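Local coordinates for protein multisubunit Na+/H+ antiporter, G subunit (Anoxybacillus flavithermus, PDB 6Z16) that probably takes part in sodium:proton antiport across the membrane as one small subunit of a multisubunit Na+/H+ antiporter complex, at residues G[8-13]-G[61-66]; G[16-21]-G[54-58]; G[33-37]-G[102-106]. All blocks are in the same frame, centred on the assembly; numbering follows the deposited sequence.

Interaction 1 (G[8-13]-G[61-66]); sequences IANALV and LHFFIE
Ile-8, Val-13 and Leu-12 supply the apolar half of this contact, meeting His-62, Leu-61 and Ile-65 where the start of helix 11-33 lies beside the last turns of helix 37-66. Ile-8 lays its outer branch obliquely against the His-62 ring, CG1 and CD1 each 3.7 Å from ND1. With CG anti to the backbone N (chi1 177°), the imidazole of His-62 is carried to Ile-8. Val-13 straddles two residues: its CG1 packs on His-62 CB at 3.9 Å, while its CG2 reaches Leu-61 CB at 4.1 Å. Leu-12 CD2 and Leu-61 CD1 add a looser touch.

Polar contacts are few. The Glu-66 carboxylate reaches back to the residues just before helix 11-33, where its OE2 accepts a weak hydrogen bond from Ala-9 N at 3.2 Å, bent to 130°. Asn-10 is the N-cap of helix 11-33; its OD1 takes a weak capping bond from Leu-12 N at 3.4 Å. The same amide crosses Ile-65 at about a right angle, Asn-10 ND2 making a van der Waals touch on the Ile-65 CD1 methyl at 3.6 Å.

Ile-8 also packs on Leu-3, and His-62 on Met-50, of a neighbouring antiporter subunit. Without the imidazole, as with an alanine at His-62, Ile-8 would probably lose the ring it lies against and be less firmly placed.

Chemically, this is an apolar contact between helix 37-66 and the start of helix 11-33 with the residues before it; the two weak bonds, from Asn-10 and Glu-66, probably contribute little beside that packing.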
loop_
_atom_site.group_PDB
_atom_site.type_symbol
_atom_site.label_atom_id
_atom_site.label_comp_id
_atom_site.label_asym_id
_atom_site.label_seq_id
_atom_site.Cartn_x
_atom_site.Cartn_y
_atom_site.Cartn_z
ATOM N N ILE G 8 7.858 -2.440 37.927
ATOM C CA ILE G 8 8.279 -1.443 36.951
ATOM C C ILE G 8 9.772 -1.131 37.110
ATOM O O ILE G 8 10.264 -0.898 38.215
ATOM C CB ILE G 8 7.385 -0.166 37.046
ATOM C CG1 ILE G 8 7.797 0.875 36.002
ATOM C CG2 ILE G 8 7.327 0.406 38.467
ATOM C CD1 ILE G 8 6.800 2.005 35.852
ATOM N N ALA G 9 10.510 -1.183 35.998
ATOM C CA ALA G 9 11.945 -0.886 36.010
ATOM C C ALA G 9 12.315 -0.114 34.743
ATOM O O ALA G 9 12.710 -0.716 33.741
ATOM C CB ALA G 9 12.759 -2.165 36.144
ATOM N N ASN G 10 12.209 1.214 34.813
ATOM C CA ASN G 10 12.772 2.124 33.823
ATOM C C ASN G 10 12.785 3.517 34.431
ATOM O O ASN G 10 11.833 3.909 35.104
ATOM C CB ASN G 10 11.982 2.146 32.508
ATOM C CG ASN G 10 12.747 2.820 31.381
ATOM O OD1 ASN G 10 13.881 3.263 31.556
ATOM N ND2 ASN G 10 12.126 2.898 30.214
ATOM N N ALA G 11 13.863 4.259 34.181
ATOM C CA ALA G 11 13.964 5.613 34.716
ATOM C C ALA G 11 13.071 6.578 33.949
ATOM O O ALA G 11 12.431 7.453 34.550
ATOM C CB ALA G 11 15.417 6.081 34.678
ATOM N N LEU G 12 13.010 6.418 32.625
ATOM C CA LEU G 12 12.249 7.330 31.778
ATOM C C LEU G 12 10.751 7.213 32.030
ATOM O O LEU G 12 10.047 8.227 32.084
ATOM C CB LEU G 12 12.564 7.056 30.310
ATOM C CG LEU G 12 11.898 7.965 29.277
ATOM C CD1 LEU G 12 12.340 9.403 29.478
ATOM C CD2 LEU G 12 12.213 7.495 27.865
ATOM N N VAL G 13 10.256 5.986 32.213
ATOM C CA VAL G 13 8.831 5.764 32.445
ATOM C C VAL G 13 8.400 6.381 33.771
ATOM O O VAL G 13 7.384 7.086 33.847
ATOM C CB VAL G 13 8.520 4.259 32.395
ATOM C CG1 VAL G 13 7.062 4.004 32.695
ATOM C CG2 VAL G 13 8.890 3.689 31.045
ATOM N N LEU G 61 4.571 3.664 27.095
ATOM C CA LEU G 61 5.899 3.067 27.124
ATOM C C LEU G 61 5.985 1.898 28.094
ATOM O O LEU G 61 6.695 0.930 27.815
ATOM C CB LEU G 61 6.943 4.127 27.468
ATOM C CG LEU G 61 7.166 5.168 26.372
ATOM C CD1 LEU G 61 8.091 6.270 26.848
ATOM C CD2 LEU G 61 7.716 4.506 25.126
ATOM N N HIS G 62 5.242 1.941 29.207
ATOM C CA HIS G 62 5.296 0.841 30.168
ATOM C C HIS G 62 4.702 -0.440 29.593
ATOM O O HIS G 62 5.308 -1.519 29.697
ATOM C CB HIS G 62 4.574 1.220 31.455
ATOM C CG HIS G 62 4.537 0.114 32.459
ATOM N ND1 HIS G 62 5.651 -0.287 33.163
ATOM C CD2 HIS G 62 3.526 -0.688 32.866
ATOM C CE1 HIS G 62 5.327 -1.285 33.965
ATOM N NE2 HIS G 62 4.043 -1.547 33.805
ATOM N N PHE G 63 3.519 -0.340 28.974
ATOM C CA PHE G 63 2.940 -1.534 28.361
ATOM C C PHE G 63 3.705 -1.964 27.120
ATOM O O PHE G 63 3.713 -3.154 26.787
ATOM C CB PHE G 63 1.471 -1.324 28.011
ATOM C CG PHE G 63 0.572 -1.275 29.202
ATOM C CD1 PHE G 63 0.345 -2.416 29.949
ATOM C CD2 PHE G 63 -0.082 -0.107 29.546
ATOM C CE1 PHE G 63 -0.483 -2.383 31.044
ATOM C CE2 PHE G 63 -0.919 -0.068 30.637
ATOM C CZ PHE G 63 -1.117 -1.210 31.388
ATOM N N PHE G 64 4.360 -1.025 26.429
ATOM C CA PHE G 64 5.175 -1.401 25.285
ATOM C C PHE G 64 6.433 -2.146 25.708
ATOM O O PHE G 64 6.891 -3.035 24.984
ATOM C CB PHE G 64 5.534 -0.155 24.474
ATOM C CG PHE G 64 6.338 -0.441 23.243
ATOM C CD1 PHE G 64 5.746 -1.015 22.131
ATOM C CD2 PHE G 64 7.686 -0.123 23.191
ATOM C CE1 PHE G 64 6.484 -1.280 20.994
ATOM C CE2 PHE G 64 8.431 -0.384 22.058
ATOM C CZ PHE G 64 7.829 -0.963 20.958
ATOM N N ILE G 65 6.999 -1.817 26.867
ATOM C CA ILE G 65 8.248 -2.449 27.282
ATOM C C ILE G 65 7.999 -3.756 28.026
ATOM O O ILE G 65 8.445 -4.817 27.576
ATOM C CB ILE G 65 9.109 -1.487 28.121
ATOM C CG1 ILE G 65 9.610 -0.336 27.250
ATOM C CG2 ILE G 65 10.298 -2.216 28.718
ATOM C CD1 ILE G 65 10.214 0.796 28.032
ATOM N N GLU G 66 7.297 -3.717 29.161
ATOM C CA GLU G 66 7.241 -4.918 29.993
ATOM C C GLU G 66 6.144 -5.896 29.599
ATOM O O GLU G 66 5.923 -6.874 30.320
ATOM C CB GLU G 66 7.090 -4.570 31.476
ATOM C CG GLU G 66 8.369 -4.110 32.147
ATOM C CD GLU G 66 8.191 -3.904 33.636
ATOM O OE1 GLU G 66 7.045 -4.013 34.116
ATOM O OE2 GLU G 66 9.193 -3.638 34.330
#

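Interaction 2 (G[16-21]-G[54-58]); sequences LILLGA and CILLG
Gly-20 and Cys-54 bring the two helices together, CA of Gly-20 lying 3.8 Å from CB of Cys-54. The helices run antiparallel at 161° with axes only 7.6 Å apart in these segments, and a glycine on each side allows it. A side chain on Gly-20 would probably crowd Ile-55, and one on Gly-58 would probably crowd Ile-17; a small residue on each helix at the interface is a familiar means of close packing between transmembrane helices.

The apolar side chains settle on these bare stretches of backbone. Ile-55, its CG1 anti to the carbonyl carbon (chi1 -65°), reaches helix 11-33, setting CD1 3.7 Å from Gly-20 C and 3.9 Å from Ala-21 N. From the other helix, Leu-16 CB and Ile-17 CG1 each come to 4.2 Å from Gly-58 CA. Leu-19 CD1 meets the Cys-54 sulphur, SG, at 4.3 Å.

Two backbone carbonyls at the seam are engaged within their own helices: Leu-16 O accepts from Gly-20 N, and Cys-54 O from Gly-58 N. The seam between the helices is held by van der Waals contact. Gly-20 O also receives a hydrogen bond from Thr-24 OG1, one turn on.

Around this largely buried core, Leu-56 and Leu-57 of helix 37-66 turn to helix 72-98, touching Ile-78, while Ile-17 and Ala-21 of helix 11-33 pack on Met-50 and Ala-6 of a neighbouring antiporter subunit.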
loop_
_atom_site.group_PDB
_atom_site.type_symbol
_atom_site.label_atom_id
_atom_site.label_comp_id
_atom_site.label_asym_id
_atom_site.label_seq_id
_atom_site.Cartn_x
_atom_site.Cartn_y
_atom_site.Cartn_z
ATOM N N LEU G 16 8.471 10.179 33.589
ATOM C CA LEU G 16 7.337 10.684 32.813
ATOM C C LEU G 16 6.045 10.666 33.618
ATOM O O LEU G 16 5.281 11.642 33.592
ATOM C CB LEU G 16 7.161 9.871 31.532
ATOM C CG LEU G 16 8.061 10.193 30.348
ATOM C CD1 LEU G 16 7.899 9.132 29.289
ATOM C CD2 LEU G 16 7.684 11.561 29.801
ATOM N N ILE G 17 5.793 9.567 34.338
ATOM C CA ILE G 17 4.579 9.446 35.146
ATOM C C ILE G 17 4.562 10.495 36.253
ATOM O O ILE G 17 3.567 11.214 36.440
ATOM C CB ILE G 17 4.463 8.021 35.710
ATOM C CG1 ILE G 17 4.243 7.024 34.576
ATOM C CG2 ILE G 17 3.335 7.928 36.710
ATOM C CD1 ILE G 17 4.470 5.596 34.977
ATOM N N LEU G 18 5.684 10.639 36.965
ATOM C CA LEU G 18 5.730 11.607 38.055
ATOM C C LEU G 18 5.725 13.045 37.554
ATOM O O LEU G 18 5.130 13.909 38.204
ATOM C CB LEU G 18 6.945 11.350 38.944
ATOM C CG LEU G 18 6.782 10.369 40.112
ATOM C CD1 LEU G 18 6.654 8.912 39.692
ATOM C CD2 LEU G 18 7.937 10.538 41.079
ATOM N N LEU G 19 6.338 13.319 36.396
ATOM C CA LEU G 19 6.328 14.676 35.863
ATOM C C LEU G 19 4.931 15.066 35.402
ATOM O O LEU G 19 4.498 16.204 35.631
ATOM C CB LEU G 19 7.346 14.792 34.724
ATOM C CG LEU G 19 7.848 16.150 34.197
ATOM C CD1 LEU G 19 6.910 16.860 33.214
ATOM C CD2 LEU G 19 8.187 17.067 35.363
ATOM N N GLY G 20 4.202 14.130 34.786
ATOM C CA GLY G 20 2.824 14.409 34.409
ATOM C C GLY G 20 1.918 14.624 35.607
ATOM O O GLY G 20 1.070 15.524 35.598
ATOM N N ALA G 21 2.125 13.841 36.674
ATOM C CA ALA G 21 1.336 14.014 37.893
ATOM C C ALA G 21 1.595 15.371 38.551
ATOM O O ALA G 21 0.649 16.103 38.885
ATOM C CB ALA G 21 1.633 12.873 38.864
ATOM N N CYS G 54 1.989 13.545 29.216
ATOM C CA CYS G 54 3.146 12.885 29.817
ATOM C C CYS G 54 2.748 11.602 30.542
ATOM O O CYS G 54 3.461 10.591 30.453
ATOM C CB CYS G 54 3.862 13.843 30.766
ATOM S SG CYS G 54 4.707 15.221 29.956
ATOM N N ILE G 55 1.598 11.612 31.226
ATOM C CA ILE G 55 1.117 10.403 31.904
ATOM C C ILE G 55 0.773 9.309 30.894
ATOM O O ILE G 55 1.126 8.133 31.082
ATOM C CB ILE G 55 -0.084 10.741 32.809
ATOM C CG1 ILE G 55 0.340 11.660 33.946
ATOM C CG2 ILE G 55 -0.694 9.494 33.409
ATOM C CD1 ILE G 55 -0.822 12.280 34.677
ATOM N N LEU G 56 0.114 9.679 29.789
ATOM C CA LEU G 56 -0.274 8.681 28.796
ATOM C C LEU G 56 0.929 8.146 28.028
ATOM O O LEU G 56 0.956 6.964 27.674
ATOM C CB LEU G 56 -1.305 9.260 27.833
ATOM C CG LEU G 56 -2.681 9.579 28.409
ATOM C CD1 LEU G 56 -3.560 10.231 27.361
ATOM C CD2 LEU G 56 -3.324 8.334 28.968
ATOM N N LEU G 57 1.934 8.995 27.767
ATOM C CA LEU G 57 3.186 8.514 27.188
ATOM C C LEU G 57 3.898 7.545 28.118
ATOM O O LEU G 57 4.463 6.547 27.660
ATOM C CB LEU G 57 4.110 9.684 26.851
ATOM C CG LEU G 57 3.867 10.529 25.605
ATOM C CD1 LEU G 57 4.764 11.746 25.631
ATOM C CD2 LEU G 57 4.155 9.702 24.371
ATOM N N GLY G 58 3.866 7.812 29.427
ATOM C CA GLY G 58 4.467 6.883 30.372
ATOM C C GLY G 58 3.767 5.537 30.405
ATOM O O GLY G 58 4.420 4.488 30.428
#

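Interaction 3 (G[33-37]-G[102-106])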
loop_
_atom_site.group_PDB
_atom_site.type_symbol
_atom_site.label_atom_id
_atom_site.label_comp_id
_atom_site.label_asym_id
_atom_site.label_seq_id
_atom_site.Cartn_x
_atom_site.Cartn_y
_atom_site.Cartn_z
ATOM N N ARG G 33 -5.202 29.515 42.603
ATOM C CA ARG G 33 -4.558 30.766 42.994
ATOM C C ARG G 33 -4.763 31.926 42.025
ATOM O O ARG G 33 -4.586 33.079 42.429
ATOM C CB ARG G 33 -3.065 30.528 43.184
ATOM C CG ARG G 33 -2.748 29.740 44.431
ATOM C CD ARG G 33 -1.276 29.425 44.525
ATOM N NE ARG G 33 -0.457 30.632 44.471
ATOM C CZ ARG G 33 -0.194 31.415 45.510
ATOM N NH1 ARG G 33 -0.696 31.137 46.704
ATOM N NH2 ARG G 33 0.571 32.484 45.352
ATOM N N LEU G 34 -5.120 31.672 40.786
ATOM C CA LEU G 34 -5.141 32.773 39.828
ATOM C C LEU G 34 -6.488 33.500 39.866
ATOM O O LEU G 34 -7.526 32.865 40.053
ATOM C CB LEU G 34 -4.841 32.251 38.428
ATOM C CG LEU G 34 -3.380 31.815 38.290
ATOM C CD1 LEU G 34 -3.129 31.146 36.964
ATOM C CD2 LEU G 34 -2.456 33.003 38.467
ATOM N N PRO G 35 -6.502 34.828 39.700
ATOM C CA PRO G 35 -7.677 35.620 40.094
ATOM C C PRO G 35 -8.790 35.770 39.070
ATOM O O PRO G 35 -9.892 36.187 39.450
ATOM C CB PRO G 35 -7.061 36.997 40.375
ATOM C CG PRO G 35 -5.933 37.071 39.438
ATOM C CD PRO G 35 -5.362 35.696 39.353
ATOM N N ASP G 36 -8.548 35.460 37.805
ATOM C CA ASP G 36 -9.484 35.752 36.733
ATOM C C ASP G 36 -9.837 34.443 36.043
ATOM O O ASP G 36 -9.150 33.437 36.218
ATOM C CB ASP G 36 -8.855 36.748 35.750
ATOM C CG ASP G 36 -9.862 37.428 34.869
ATOM O OD1 ASP G 36 -11.066 37.122 34.978
ATOM O OD2 ASP G 36 -9.435 38.281 34.067
ATOM N N VAL G 37 -10.921 34.451 35.264
ATOM C CA VAL G 37 -11.279 33.256 34.504
ATOM C C VAL G 37 -10.253 32.981 33.401
ATOM O O VAL G 37 -9.949 31.820 33.096
ATOM C CB VAL G 37 -12.721 33.392 33.963
ATOM C CG1 VAL G 37 -12.877 34.617 33.071
ATOM C CG2 VAL G 37 -13.161 32.138 33.220
ATOM N N GLU G 102 -15.855 40.214 33.311
ATOM C CA GLU G 102 -14.456 40.601 33.390
ATOM C C GLU G 102 -14.081 40.755 34.854
ATOM O O GLU G 102 -14.885 41.233 35.660
ATOM C CB GLU G 102 -14.171 41.889 32.605
ATOM C CG GLU G 102 -14.885 43.140 33.088
ATOM C CD GLU G 102 -14.541 44.343 32.246
ATOM O OE1 GLU G 102 -13.793 44.171 31.263
ATOM O OE2 GLU G 102 -15.002 45.457 32.570
ATOM N N ARG G 103 -12.884 40.289 35.210
ATOM C CA ARG G 103 -12.458 40.289 36.603
ATOM C C ARG G 103 -10.996 40.701 36.716
ATOM O O ARG G 103 -10.212 40.584 35.769
ATOM C CB ARG G 103 -12.677 38.916 37.282
ATOM C CG ARG G 103 -14.148 38.578 37.462
ATOM C CD ARG G 103 -14.484 37.302 38.188
ATOM N NE ARG G 103 -15.926 37.098 38.062
ATOM C CZ ARG G 103 -16.839 37.639 38.864
ATOM N NH1 ARG G 103 -18.127 37.412 38.644
ATOM N NH2 ARG G 103 -16.473 38.410 39.881
ATOM N N TRP G 104 -10.665 41.194 37.910
ATOM C CA TRP G 104 -9.316 41.515 38.377
ATOM C C TRP G 104 -8.653 42.603 37.522
ATOM O O TRP G 104 -7.667 42.371 36.819
ATOM C CB TRP G 104 -8.445 40.256 38.457
ATOM C CG TRP G 104 -7.177 40.489 39.207
ATOM C CD1 TRP G 104 -7.056 40.791 40.531
ATOM C CD2 TRP G 104 -5.851 40.471 38.678
ATOM N NE1 TRP G 104 -5.737 40.947 40.861
ATOM C CE2 TRP G 104 -4.975 40.754 39.740
ATOM C CE3 TRP G 104 -5.319 40.225 37.412
ATOM C CZ2 TRP G 104 -3.598 40.809 39.575
ATOM C CZ3 TRP G 104 -3.954 40.281 37.249
ATOM C CH2 TRP G 104 -3.108 40.570 38.325
ATOM N N GLU G 105 -9.251 43.798 37.607
ATOM C CA GLU G 105 -8.631 45.088 37.270
ATOM C C GLU G 105 -8.129 45.141 35.822
ATOM O O GLU G 105 -6.929 45.120 35.543
ATOM C CB GLU G 105 -7.518 45.445 38.261
ATOM C CG GLU G 105 -8.055 46.027 39.560
ATOM C CD GLU G 105 -8.410 44.977 40.583
ATOM O OE1 GLU G 105 -8.068 43.801 40.370
ATOM O OE2 GLU G 105 -9.048 45.327 41.598
ATOM N N GLY G 106 -9.104 45.167 34.910
ATOM C CA GLY G 106 -8.868 45.282 33.481
ATOM C C GLY G 106 -8.000 46.438 33.018
ATOM O O GLY G 106 -8.278 47.608 33.294
#
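Pro-35 sits over one face of the Trp-104 indole, a CH-pi contact in which CG lies 3.6 Å from the centroid of the five-membered ring and 18° off its normal. The nearest ring atom to Pro-35 CG is CD2, at 3.5 Å, and the neighbouring Pro-35 CB lies 3.7 Å from Trp-104 CG. Trp-104 holds its CG anti to the backbone N (chi1 -167°), which extends the indole toward the proline.

Next along the chain, Asp-36 approaches Arg-103, its OD1 lying 3.3 Å from Arg-103 CB. The guanidinium of Arg-103 leads away from the carboxylate.

Pro-35 and Asp-36 belong to the short link between helices 11-33 and 37-66, which form an antiparallel helical hairpin, while Arg-103 and Trp-104 lie in the tail after helix 72-98. Leu-34 leaves the helical conformation of helix 11-33, and Asp-36 occupies the N-cap position of helix 37-66. Asp-36 OD1 accepts a hydrogen bond from Val-37 N at 2.7 Å, from above the carboxylate plane; this bond to the very next residue is not a capping bond, but it helps fix the aspartate. The link is tied further into the following helix by Leu-34 O with Arg-40 NE and Asp-36 O with Thr-39 OG1. Beyond, Trp-104 packs on Pro-88 of one neighbouring antiporter subunit, and Arg-103 on Pro-25 of another.

From the modelled N terminus, residues 8-13, leading into helix 11-33, take part in interaction 1, and the next turns of that helix in interaction 2. The chain turns through residues 33-37, the first half of interaction 3, and returns along helix 37-66, closing interaction 2 at 54-58 and then interaction 1 at 61-66. Interaction 2 is thus the inner of two nested closures, and the two touch, Val-13 CG1 lying 3.5 Å from Gly-58 O. Beyond helix 72-98, residues 102-106 close interaction 3, which crosses both others along the chain. Its centre is about 42 Å from that of interaction 1, where it ties the link between helices 11-33 and 37-66 to the C-terminal tail.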